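Local coordinates for protein multicopper oxidase (Uncultured bacterium, PDB 4E9X) that probably oxidises reducing substrates at a mononuclear copper and passes the electrons to a copper cluster that reduces dioxygen to water, at residues P121-P126 against K190-G195. Sequence-based numbering, arbitrary orientation.
Sequences PLIVDP and KIRFFG
The flat guanidinium of Arg192 lies between two aliphatic groups: Ile123 CG2 sits over one face, 3.7 Å from NH1, while CE of Lys190, from the same strand as the arginine, rests 3.3 Å above the opposite face. At the edge, in the guanidinium plane, are two waters. One accepts from NH1 and donates to the carbonyl O of Val124; the other accepts from NH2 at 2.9 Å and donates to Asp125 OD1. The Phe194 ring has Ile123 CD1 at its edge, 4.3 Å from CZ, and Pro121 CB obliquely placed, 3.8 Å from CZ.

A branched isoleucine suits its place because both arms meet Arg192: chi1 of -57° sets CG1 beside the backbone N and turns CG2 anti to it, so that this methyl reaches the guanidinium, while CD1 lies against CD and also touches Phe194. Proline and phenylalanine supply rigid apolar surfaces for this buried seam. It joins two domains of the cupredoxin fold in a two-domain multicopper oxidase: strands 119-125 and 187-195 belong to different sheets, the axes of the short segments come within 10.3 Å, with 136° between their directions, and side chains meet without a direct hydrogen bond.

Arginine can span such a gap, its chain extended from CG to NE (chi2 173°), and still offer N-H groups in several directions. NE forms a salt bridge with Asp139 on the neighbouring strand of its own sheet, which probably offsets much of the charge, while NH1 reaches Thr100 of the first domain. Asp125, whose OD1 is 5.0 Å from NH2, is linked through water and held by His38 and Tyr305. A leucine in place of Arg192 would probably leave Asp139 without its charged mate, deprive both waters of a donor and uncover Ile123 CG2.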
loop_
_atom_site.group_PDB
_atom_site.type_symbol
_atom_site.label_atom_id
_atom_site.label_comp_id
_atom_site.label_asym_id
_atom_site.label_seq_id
_atom_site.Cartn_x
_atom_site.Cartn_y
_atom_site.Cartn_z
ATOM N N PRO A 121 17.182 -13.939 -3.979
ATOM C CA PRO A 121 17.807 -12.824 -3.270
ATOM C C PRO A 121 19.266 -12.581 -3.634
ATOM O O PRO A 121 20.004 -13.561 -3.848
ATOM C CB PRO A 121 17.672 -13.257 -1.783
ATOM C CG PRO A 121 17.839 -14.790 -1.883
ATOM C CD PRO A 121 17.236 -15.223 -3.224
ATOM N N LEU A 122 19.640 -11.306 -3.677
ATOM C CA LEU A 122 21.007 -10.853 -3.953
ATOM C C LEU A 122 21.429 -9.943 -2.801
ATOM O O LEU A 122 20.929 -8.831 -2.719
ATOM C CB LEU A 122 21.079 -10.198 -5.340
ATOM C CG LEU A 122 22.379 -9.450 -5.644
ATOM C CD1 LEU A 122 23.623 -10.342 -5.602
ATOM C CD2 LEU A 122 22.255 -8.765 -7.027
ATOM N N ILE A 123 22.327 -10.427 -1.955
ATOM C CA ILE A 123 22.692 -9.664 -0.756
ATOM C C ILE A 123 24.078 -9.116 -0.980
ATOM O O ILE A 123 25.025 -9.888 -1.175
ATOM C CB ILE A 123 22.637 -10.550 0.500
ATOM C CG1 ILE A 123 21.242 -11.181 0.673
ATOM C CG2 ILE A 123 23.095 -9.751 1.698
ATOM C CD1 ILE A 123 20.078 -10.165 0.708
ATOM N N VAL A 124 24.212 -7.800 -0.921
ATOM C CA VAL A 124 25.500 -7.129 -1.078
ATOM C C VAL A 124 25.898 -6.573 0.289
ATOM O O VAL A 124 25.248 -5.649 0.784
ATOM C CB VAL A 124 25.449 -6.036 -2.173
ATOM C CG1 VAL A 124 26.821 -5.336 -2.264
ATOM C CG2 VAL A 124 25.054 -6.632 -3.539
ATOM N N ASP A 125 26.958 -7.120 0.872
ATOM C CA ASP A 125 27.386 -6.609 2.180
ATOM C C ASP A 125 28.052 -5.252 2.069
ATOM O O ASP A 125 29.057 -5.145 1.335
ATOM C CB ASP A 125 28.362 -7.546 2.872
ATOM C CG ASP A 125 27.766 -8.795 3.479
ATOM O OD1 ASP A 125 26.535 -8.992 3.370
ATOM O OD2 ASP A 125 28.540 -9.595 4.062
ATOM N N PRO A 126 27.632 -4.238 2.797
ATOM C CA PRO A 126 28.366 -2.983 2.766
ATOM C C PRO A 126 29.765 -3.162 3.376
ATOM O O PRO A 126 29.959 -3.877 4.363
ATOM C CB PRO A 126 27.586 -2.046 3.681
ATOM C CG PRO A 126 26.402 -2.807 4.183
ATOM C CD PRO A 126 26.435 -4.212 3.691
ATOM N N LYS A 190 17.970 -9.889 12.099
ATOM C CA LYS A 190 17.739 -8.995 10.948
ATOM C C LYS A 190 16.768 -9.736 10.038
ATOM O O LYS A 190 17.072 -10.883 9.664
ATOM C CB LYS A 190 19.081 -8.701 10.272
ATOM C CG LYS A 190 18.903 -7.920 8.951
ATOM C CD LYS A 190 20.291 -7.567 8.384
ATOM C CE LYS A 190 20.275 -6.684 7.197
ATOM N NZ LYS A 190 19.940 -5.257 7.482
ATOM N N ILE A 191 15.633 -9.118 9.700
ATOM C CA ILE A 191 14.698 -9.720 8.737
ATOM C C ILE A 191 14.662 -8.821 7.498
ATOM O O ILE A 191 14.487 -7.608 7.628
ATOM C CB ILE A 191 13.318 -9.946 9.338
ATOM C CG1 ILE A 191 13.454 -10.865 10.581
ATOM C CG2 ILE A 191 12.402 -10.580 8.310
ATOM C CD1 ILE A 191 12.561 -10.489 11.693
ATOM N N ARG A 192 14.801 -9.465 6.359
ATOM C CA ARG A 192 14.746 -8.786 5.052
ATOM C C ARG A 192 13.472 -9.248 4.366
ATOM O O ARG A 192 13.382 -10.427 3.975
ATOM C CB ARG A 192 15.981 -9.174 4.244
ATOM C CG ARG A 192 17.302 -8.829 4.954
ATOM C CD ARG A 192 18.469 -9.381 4.179
ATOM N NE ARG A 192 19.757 -9.424 4.884
ATOM C CZ ARG A 192 20.775 -8.656 4.554
ATOM N NH1 ARG A 192 20.734 -7.665 3.654
ATOM N NH2 ARG A 192 21.929 -8.857 5.207
ATOM N N PHE A 193 12.517 -8.323 4.210
ATOM C CA PHE A 193 11.258 -8.607 3.526
ATOM C C PHE A 193 11.367 -8.228 2.040
ATOM O O PHE A 193 11.880 -7.143 1.747
ATOM C CB PHE A 193 10.104 -7.762 4.104
ATOM C CG PHE A 193 9.804 -7.973 5.576
ATOM C CD1 PHE A 193 9.400 -9.229 6.062
ATOM C CD2 PHE A 193 9.844 -6.929 6.453
ATOM C CE1 PHE A 193 9.075 -9.402 7.398
ATOM C CE2 PHE A 193 9.548 -7.112 7.813
ATOM C CZ PHE A 193 9.102 -8.345 8.280
ATOM N N PHE A 194 10.821 -9.077 1.186
ATOM C CA PHE A 194 10.806 -8.785 -0.251
ATOM C C PHE A 194 9.405 -8.929 -0.811
ATOM O O PHE A 194 8.748 -9.972 -0.572
ATOM C CB PHE A 194 11.691 -9.765 -1.041
ATOM C CG PHE A 194 13.129 -9.925 -0.649
ATOM C CD1 PHE A 194 14.137 -9.675 -1.570
ATOM C CD2 PHE A 194 13.500 -10.388 0.623
ATOM C CE1 PHE A 194 15.486 -9.911 -1.275
ATOM C CE2 PHE A 194 14.818 -10.659 0.943
ATOM C CZ PHE A 194 15.804 -10.444 -0.023
ATOM N N GLY A 195 8.996 -7.913 -1.579
ATOM C CA GLY A 195 7.748 -8.030 -2.334
ATOM C C GLY A 195 8.052 -8.718 -3.678
ATOM O O GLY A 195 8.196 -8.066 -4.723
HETATM O O HOH W 1 23.346 -6.243 3.066
HETATM O O HOH W 2 24.570 -7.659 4.889
#